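Local coordinates for protein myosin-2 (Saccharomyces cerevisiae, PDB 6IXO) that carries organelles and other cargo along polarized actin cables as a class V myosin, using this globular tail domain to bind receptor proteins on the cargo, at residues 49-60 with 389-400. Numbering follows the deposited sequence.
Sequences RDVVYPARILII and FDQVEAYIPAWL
R49 lies flat on the ring of Y395, an example of an arginine–aromatic stack between a short helix and an irregular loop. Guanidinium and ring planes are only 3° apart, and CZ of R49 sits 3.9 Å from the centroid of the Y395 ring, almost straight above it, in cation-pi geometry. The R49 chain, extended from CG to NE, runs over the ring, and CD adds a CH-pi contact to the same face. A water donates to the backbone O of Y53. P397 crosses the Y53 side chain at about a right angle, its CG 3.8 Å from CG of Y53; the hydroxyl of Y53 bonds to the backbone N of E36 and meets the edge of the W399 indole. One turn on, R56 has its guanidinium between V392 CG2 on one face and V52 CG2, from the N-cap residue, on the opposite face, while its NE is salt-bridged to E110. I57 CD1 packs on I396 CB at 3.7 Å. The loop 389-400 thus drapes over helices 48-51 and 53-67; L31 of helix 20-32 touches Y53, I57 and L400, helix 97-124 meets I59 and F389, and helix 403-415 packs on I57, A394 and I396.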
ATOM      1  N   ARG A  49      -5.440 -19.381  -7.083  1.00 46.74           N
ATOM      2  CA  ARG A  49      -5.581 -19.263  -8.530  1.00 47.98           C
ATOM      3  C   ARG A  49      -6.614 -18.193  -8.953  1.00 47.60           C
ATOM      4  O   ARG A  49      -6.496 -17.639 -10.035  1.00 49.26           O
ATOM      5  CB  ARG A  49      -5.922 -20.627  -9.160  1.00 47.67           C
ATOM      6  CG  ARG A  49      -7.379 -21.016  -9.106  1.00 52.77           C
ATOM      7  CD  ARG A  49      -7.542 -22.451  -9.622  1.00 70.08           C
ATOM      8  NE  ARG A  49      -8.929 -22.791  -9.920  1.00 85.52           N
ATOM      9  CZ  ARG A  49      -9.296 -23.839 -10.655  1.00 98.26           C
ATOM     10  NH1 ARG A  49      -8.379 -24.649 -11.182  1.00102.25           N
ATOM     11  NH2 ARG A  49     -10.582 -24.074 -10.875  1.00102.70           N
ATOM     12  N   ASP A  50      -7.599 -17.897  -8.103  1.00 46.70           N
ATOM     13  CA  ASP A  50      -8.597 -16.852  -8.389  1.00 51.37           C
ATOM     14  C   ASP A  50      -8.001 -15.445  -8.291  1.00 48.62           C
ATOM     15  O   ASP A  50      -8.517 -14.491  -8.873  1.00 50.40           O
ATOM     16  CB  ASP A  50      -9.785 -16.954  -7.421  1.00 62.74           C
ATOM     17  CG  ASP A  50     -10.555 -18.264  -7.555  1.00 72.85           C
ATOM     18  OD1 ASP A  50     -10.576 -18.841  -8.669  1.00 75.81           O
ATOM     19  OD2 ASP A  50     -11.145 -18.705  -6.538  1.00 77.32           O
ATOM     20  N   VAL A  51      -6.914 -15.328  -7.542  1.00 37.49           N
ATOM     21  CA  VAL A  51      -6.272 -14.058  -7.314  1.00 35.79           C
ATOM     22  C   VAL A  51      -5.183 -13.810  -8.357  1.00 35.35           C
ATOM     23  O   VAL A  51      -5.095 -12.737  -8.930  1.00 36.07           O
ATOM     24  CB  VAL A  51      -5.657 -13.979  -5.901  1.00 39.27           C
ATOM     25  CG1 VAL A  51      -4.928 -12.653  -5.721  1.00 37.15           C
ATOM     26  CG2 VAL A  51      -6.759 -14.143  -4.841  1.00 35.64           C
ATOM     27  N   VAL A  52      -4.352 -14.813  -8.616  1.00 35.97           N
ATOM     28  CA  VAL A  52      -3.239 -14.547  -9.510  1.00 37.03           C
ATOM     29  C   VAL A  52      -3.455 -15.193 -10.888  1.00 38.65           C
ATOM     30  O   VAL A  52      -2.498 -15.635 -11.505  1.00 33.43           O
ATOM     31  CB  VAL A  52      -1.896 -15.010  -8.864  1.00 33.52           C
ATOM     32  CG1 VAL A  52      -1.581 -14.095  -7.593  1.00 33.08           C
ATOM     33  CG2 VAL A  52      -1.922 -16.491  -8.494  1.00 38.14           C
ATOM     34  N   TYR A  53      -4.699 -15.218 -11.382  1.00 33.07           N
ATOM     35  CA  TYR A  53      -4.945 -15.904 -12.664  1.00 34.82           C
ATOM     36  C   TYR A  53      -4.188 -15.210 -13.833  1.00 29.19           C
ATOM     37  O   TYR A  53      -3.690 -15.915 -14.737  1.00 33.24           O
ATOM     38  CB  TYR A  53      -6.466 -16.035 -12.959  1.00 42.43           C
ATOM     39  CG  TYR A  53      -7.153 -14.735 -13.302  1.00 45.46           C
ATOM     40  CD1 TYR A  53      -7.172 -14.263 -14.617  1.00 42.30           C
ATOM     41  CD2 TYR A  53      -7.783 -13.955 -12.306  1.00 44.35           C
ATOM     42  CE1 TYR A  53      -7.778 -13.065 -14.941  1.00 43.11           C
ATOM     43  CE2 TYR A  53      -8.403 -12.753 -12.629  1.00 40.71           C
ATOM     44  CZ  TYR A  53      -8.393 -12.305 -13.944  1.00 45.39           C
ATOM     45  OH  TYR A  53      -8.990 -11.093 -14.289  1.00 50.37           O
ATOM     46  N   PRO A  54      -4.026 -13.871 -13.822  1.00 30.37           N
ATOM     47  CA  PRO A  54      -3.247 -13.297 -14.928  1.00 30.12           C
ATOM     48  C   PRO A  54      -1.794 -13.710 -14.884  1.00 33.65           C
ATOM     49  O   PRO A  54      -1.262 -14.106 -15.928  1.00 36.54           O
ATOM     50  CB  PRO A  54      -3.373 -11.772 -14.708  1.00 30.20           C
ATOM     51  CG  PRO A  54      -4.631 -11.633 -13.944  1.00 32.74           C
ATOM     52  CD  PRO A  54      -4.591 -12.766 -12.978  1.00 33.07           C
ATOM     53  N   ALA A  55      -1.171 -13.647 -13.712  1.00 31.33           N
ATOM     54  CA  ALA A  55       0.219 -14.089 -13.630  1.00 30.22           C
ATOM     55  C   ALA A  55       0.390 -15.553 -14.080  1.00 31.34           C
ATOM     56  O   ALA A  55       1.336 -15.845 -14.800  1.00 31.35           O
ATOM     57  CB  ALA A  55       0.754 -13.944 -12.225  1.00 32.52           C
ATOM     58  N   ARG A  56      -0.512 -16.451 -13.667  1.00 30.04           N
ATOM     59  CA  ARG A  56      -0.320 -17.871 -13.989  1.00 34.86           C
ATOM     60  C   ARG A  56      -0.443 -18.050 -15.483  1.00 37.29           C
ATOM     61  O   ARG A  56       0.306 -18.811 -16.094  1.00 34.19           O
ATOM     62  CB  ARG A  56      -1.344 -18.773 -13.257  1.00 39.69           C
ATOM     63  CG  ARG A  56      -1.314 -18.678 -11.738  1.00 41.94           C
ATOM     64  CD  ARG A  56      -0.321 -19.625 -11.122  1.00 51.99           C
ATOM     65  NE  ARG A  56      -0.192 -19.493  -9.665  1.00 53.63           N
ATOM     66  CZ  ARG A  56      -0.926 -20.153  -8.768  1.00 53.45           C
ATOM     67  NH1 ARG A  56      -0.720 -19.959  -7.462  1.00 48.82           N
ATOM     68  NH2 ARG A  56      -1.865 -21.001  -9.164  1.00 55.10           N
ATOM     69  N   ILE A  57      -1.394 -17.354 -16.095  1.00 33.91           N
ATOM     70  CA  ILE A  57      -1.515 -17.451 -17.555  1.00 38.12           C
ATOM     71  C   ILE A  57      -0.246 -16.950 -18.279  1.00 35.87           C
ATOM     72  O   ILE A  57       0.262 -17.601 -19.194  1.00 34.46           O
ATOM     73  CB  ILE A  57      -2.745 -16.683 -18.034  1.00 37.11           C
ATOM     74  CG1 ILE A  57      -3.983 -17.444 -17.575  1.00 38.43           C
ATOM     75  CG2 ILE A  57      -2.725 -16.547 -19.551  1.00 38.60           C
ATOM     76  CD1 ILE A  57      -5.313 -16.696 -17.773  1.00 40.33           C
ATOM     77  N   LEU A  58       0.261 -15.794 -17.857  1.00 34.71           N
ATOM     78  CA  LEU A  58       1.489 -15.231 -18.410  1.00 34.38           C
ATOM     79  C   LEU A  58       2.660 -16.188 -18.265  1.00 35.71           C
ATOM     80  O   LEU A  58       3.465 -16.337 -19.177  1.00 37.01           O
ATOM     81  CB  LEU A  58       1.831 -13.907 -17.704  1.00 30.19           C
ATOM     82  CG  LEU A  58       0.858 -12.752 -17.945  1.00 34.14           C
ATOM     83  CD1 LEU A  58       1.243 -11.518 -17.076  1.00 28.48           C
ATOM     84  CD2 LEU A  58       0.828 -12.371 -19.403  1.00 35.13           C
ATOM     85  N   ILE A  59       2.751 -16.811 -17.098  1.00 33.15           N
ATOM     86  CA  ILE A  59       3.814 -17.776 -16.815  1.00 33.78           C
ATOM     87  C   ILE A  59       3.761 -18.962 -17.781  1.00 38.48           C
ATOM     88  O   ILE A  59       4.800 -19.439 -18.280  1.00 38.56           O
ATOM     89  CB  ILE A  59       3.722 -18.260 -15.328  1.00 28.82           C
ATOM     90  CG1 ILE A  59       4.198 -17.125 -14.395  1.00 32.58           C
ATOM     91  CG2 ILE A  59       4.556 -19.527 -15.096  1.00 33.05           C
ATOM     92  CD1 ILE A  59       3.752 -17.305 -12.912  1.00 37.54           C
ATOM     93  N   ILE A  60       2.562 -19.441 -18.082  1.00 40.25           N
ATOM     94  CA  ILE A  60       2.461 -20.583 -18.999  1.00 40.41           C
ATOM     95  C   ILE A  60       2.939 -20.180 -20.394  1.00 41.41           C
ATOM     96  O   ILE A  60       3.756 -20.873 -21.017  1.00 45.66           O
ATOM     97  CB  ILE A  60       1.037 -21.113 -19.063  1.00 40.24           C
ATOM     98  CG1 ILE A  60       0.710 -21.777 -17.727  1.00 45.33           C
ATOM     99  CG2 ILE A  60       0.881 -22.101 -20.226  1.00 45.01           C
ATOM    100  CD1 ILE A  60      -0.757 -21.888 -17.423  1.00 50.26           C
ATOM    101  N   PHE A 389       8.077 -21.912  -6.031  1.00 68.53           N
ATOM    102  CA  PHE A 389       7.154 -22.270  -7.095  1.00 70.02           C
ATOM    103  C   PHE A 389       6.922 -23.755  -7.229  1.00 83.88           C
ATOM    104  O   PHE A 389       7.836 -24.524  -7.520  1.00 86.89           O
ATOM    105  CB  PHE A 389       7.628 -21.692  -8.427  1.00 65.49           C
ATOM    106  CG  PHE A 389       6.782 -20.566  -8.891  1.00 64.08           C
ATOM    107  CD1 PHE A 389       5.777 -20.780  -9.816  1.00 64.80           C
ATOM    108  CD2 PHE A 389       6.926 -19.298  -8.330  1.00 67.83           C
ATOM    109  CE1 PHE A 389       4.948 -19.737 -10.211  1.00 66.66           C
ATOM    110  CE2 PHE A 389       6.104 -18.251  -8.715  1.00 66.94           C
ATOM    111  CZ  PHE A 389       5.116 -18.469  -9.660  1.00 71.62           C
ATOM    112  N   ASP A 390       5.681 -24.154  -6.991  1.00 91.53           N
ATOM    113  CA  ASP A 390       5.259 -25.505  -7.301  1.00100.65           C
ATOM    114  C   ASP A 390       4.454 -25.392  -8.580  1.00102.72           C
ATOM    115  O   ASP A 390       3.605 -24.509  -8.707  1.00 98.85           O
ATOM    116  CB  ASP A 390       4.444 -26.127  -6.161  1.00105.15           C
ATOM    117  N   GLN A 391       4.753 -26.261  -9.539  1.00107.75           N
ATOM    118  CA  GLN A 391       4.136 -26.181 -10.853  1.00107.05           C
ATOM    119  C   GLN A 391       2.646 -26.450 -10.741  1.00101.88           C
ATOM    120  O   GLN A 391       2.243 -27.541 -10.348  1.00104.01           O
ATOM    121  CB  GLN A 391       4.806 -27.169 -11.806  1.00114.53           C
ATOM    122  CG  GLN A 391       6.276 -26.863 -12.078  1.00120.78           C
ATOM    123  CD  GLN A 391       6.484 -26.085 -13.369  1.00125.84           C
ATOM    124  OE1 GLN A 391       6.352 -26.633 -14.466  1.00136.04           O
ATOM    125  NE2 GLN A 391       6.810 -24.804 -13.245  1.00122.43           N
ATOM    126  N   VAL A 392       1.830 -25.450 -11.065  1.00 96.60           N
ATOM    127  CA  VAL A 392       0.376 -25.596 -10.959  1.00 97.29           C
ATOM    128  C   VAL A 392      -0.283 -25.838 -12.324  1.00 95.97           C
ATOM    129  O   VAL A 392       0.094 -25.215 -13.323  1.00 93.10           O
ATOM    130  CB  VAL A 392      -0.276 -24.351 -10.299  1.00 92.57           C
ATOM    131  CG1 VAL A 392      -1.772 -24.557 -10.107  1.00 91.81           C
ATOM    132  CG2 VAL A 392       0.374 -24.050  -8.962  1.00 94.67           C
ATOM    133  N   GLU A 393      -1.255 -26.753 -12.344  1.00 96.70           N
ATOM    134  CA  GLU A 393      -2.079 -27.022 -13.522  1.00 99.39           C
ATOM    135  C   GLU A 393      -2.439 -25.760 -14.323  1.00100.59           C
ATOM    136  O   GLU A 393      -2.715 -24.693 -13.757  1.00102.02           O
ATOM    137  CB  GLU A 393      -3.372 -27.736 -13.113  1.00101.92           C
ATOM    138  CG  GLU A 393      -4.203 -28.227 -14.304  1.00104.61           C
ATOM    139  CD  GLU A 393      -5.675 -28.437 -13.972  1.00108.17           C
ATOM    140  OE1 GLU A 393      -6.443 -27.452 -14.055  1.00108.45           O
ATOM    141  OE2 GLU A 393      -6.060 -29.584 -13.640  1.00109.57           O
ATOM    142  N   ALA A 394      -2.414 -25.906 -15.646  1.00 99.13           N
ATOM    143  CA  ALA A 394      -2.774 -24.847 -16.580  1.00 93.90           C
ATOM    144  C   ALA A 394      -4.246 -24.477 -16.445  1.00 94.96           C
ATOM    145  O   ALA A 394      -5.118 -25.293 -16.752  1.00103.78           O
ATOM    146  CB  ALA A 394      -2.461 -25.286 -18.013  1.00 88.92           C
ATOM    147  N   TYR A 395      -4.518 -23.249 -15.994  1.00 85.71           N
ATOM    148  CA  TYR A 395      -5.892 -22.792 -15.775  1.00 78.99           C
ATOM    149  C   TYR A 395      -6.159 -21.388 -16.290  1.00 79.43           C
ATOM    150  O   TYR A 395      -5.347 -20.495 -16.102  1.00 78.96           O
ATOM    151  CB  TYR A 395      -6.231 -22.835 -14.290  1.00 73.77           C
ATOM    152  CG  TYR A 395      -7.466 -22.043 -13.895  1.00 70.93           C
ATOM    153  CD1 TYR A 395      -8.743 -22.437 -14.300  1.00 72.14           C
ATOM    154  CD2 TYR A 395      -7.365 -20.931 -13.076  1.00 68.78           C
ATOM    155  CE1 TYR A 395      -9.886 -21.720 -13.913  1.00 69.96           C
ATOM    156  CE2 TYR A 395      -8.493 -20.217 -12.686  1.00 68.77           C
ATOM    157  CZ  TYR A 395      -9.751 -20.611 -13.109  1.00 70.09           C
ATOM    158  OH  TYR A 395     -10.863 -19.882 -12.717  1.00 73.90           O
ATOM    159  N   ILE A 396      -7.316 -21.198 -16.920  1.00 77.54           N
ATOM    160  CA  ILE A 396      -7.742 -19.882 -17.388  1.00 70.09           C
ATOM    161  C   ILE A 396      -9.250 -19.737 -17.190  1.00 67.39           C
ATOM    162  O   ILE A 396     -10.005 -20.557 -17.685  1.00 70.55           O
ATOM    163  CB  ILE A 396      -7.340 -19.648 -18.881  1.00 51.36           C
ATOM    164  CG1 ILE A 396      -8.227 -18.599 -19.531  1.00 58.05           C
ATOM    165  CG2 ILE A 396      -7.444 -20.924 -19.728  1.00 47.41           C
ATOM    166  CD1 ILE A 396      -7.828 -18.361 -20.975  1.00 62.39           C
ATOM    167  N   PRO A 397      -9.691 -18.706 -16.441  1.00 64.52           N
ATOM    168  CA  PRO A 397     -11.100 -18.542 -16.038  1.00 67.01           C
ATOM    169  C   PRO A 397     -12.129 -18.528 -17.171  1.00 73.68           C
ATOM    170  O   PRO A 397     -11.761 -18.498 -18.336  1.00 72.08           O
ATOM    171  CB  PRO A 397     -11.104 -17.188 -15.323  1.00 57.78           C
ATOM    172  CG  PRO A 397      -9.719 -17.047 -14.797  1.00 55.42           C
ATOM    173  CD  PRO A 397      -8.832 -17.666 -15.838  1.00 57.70           C
ATOM    174  N   ALA A 398     -13.408 -18.499 -16.793  1.00 77.20           N
ATOM    175  CA  ALA A 398     -14.525 -18.801 -17.691  1.00 78.63           C
ATOM    176  C   ALA A 398     -15.134 -17.571 -18.325  1.00 71.41           C
ATOM    177  O   ALA A 398     -15.579 -17.602 -19.468  1.00 76.57           O
ATOM    178  CB  ALA A 398     -15.606 -19.560 -16.940  1.00 87.31           C
ATOM    179  N   TRP A 399     -15.168 -16.479 -17.585  1.00 63.91           N
ATOM    180  CA  TRP A 399     -15.679 -15.264 -18.163  1.00 56.48           C
ATOM    181  C   TRP A 399     -14.692 -14.714 -19.207  1.00 48.99           C
ATOM    182  O   TRP A 399     -15.056 -13.827 -19.989  1.00 53.20           O
ATOM    183  CB  TRP A 399     -15.990 -14.243 -17.067  1.00 61.28           C
ATOM    184  CG  TRP A 399     -14.792 -13.891 -16.274  1.00 62.93           C
ATOM    185  CD1 TRP A 399     -14.329 -14.517 -15.150  1.00 67.97           C
ATOM    186  CD2 TRP A 399     -13.874 -12.844 -16.561  1.00 54.27           C
ATOM    187  NE1 TRP A 399     -13.175 -13.911 -14.709  1.00 62.19           N
ATOM    188  CE2 TRP A 399     -12.873 -12.880 -15.560  1.00 54.40           C
ATOM    189  CE3 TRP A 399     -13.795 -11.876 -17.566  1.00 48.14           C
ATOM    190  CZ2 TRP A 399     -11.807 -11.989 -15.541  1.00 45.26           C
ATOM    191  CZ3 TRP A 399     -12.731 -10.984 -17.540  1.00 45.69           C
ATOM    192  CH2 TRP A 399     -11.752 -11.053 -16.537  1.00 47.65           C
ATOM    193  N   LEU A 400     -13.456 -15.246 -19.265  1.00 41.60           N
ATOM    194  CA  LEU A 400     -12.502 -14.671 -20.204  1.00 39.26           C
ATOM    195  C   LEU A 400     -12.837 -15.050 -21.635  1.00 43.45           C
ATOM    196  O   LEU A 400     -13.333 -16.139 -21.904  1.00 42.77           O
ATOM    197  CB  LEU A 400     -11.059 -15.085 -19.880  1.00 39.71           C
ATOM    198  CG  LEU A 400     -10.426 -14.393 -18.670  1.00 49.93           C
ATOM    199  CD1 LEU A 400      -9.070 -15.013 -18.322  1.00 54.60           C
ATOM    200  CD2 LEU A 400     -10.276 -12.874 -18.915  1.00 40.68           C
TER
HETATM  201  O   HOH W   1      -4.713 -18.670 -14.472  1.00 43.42           O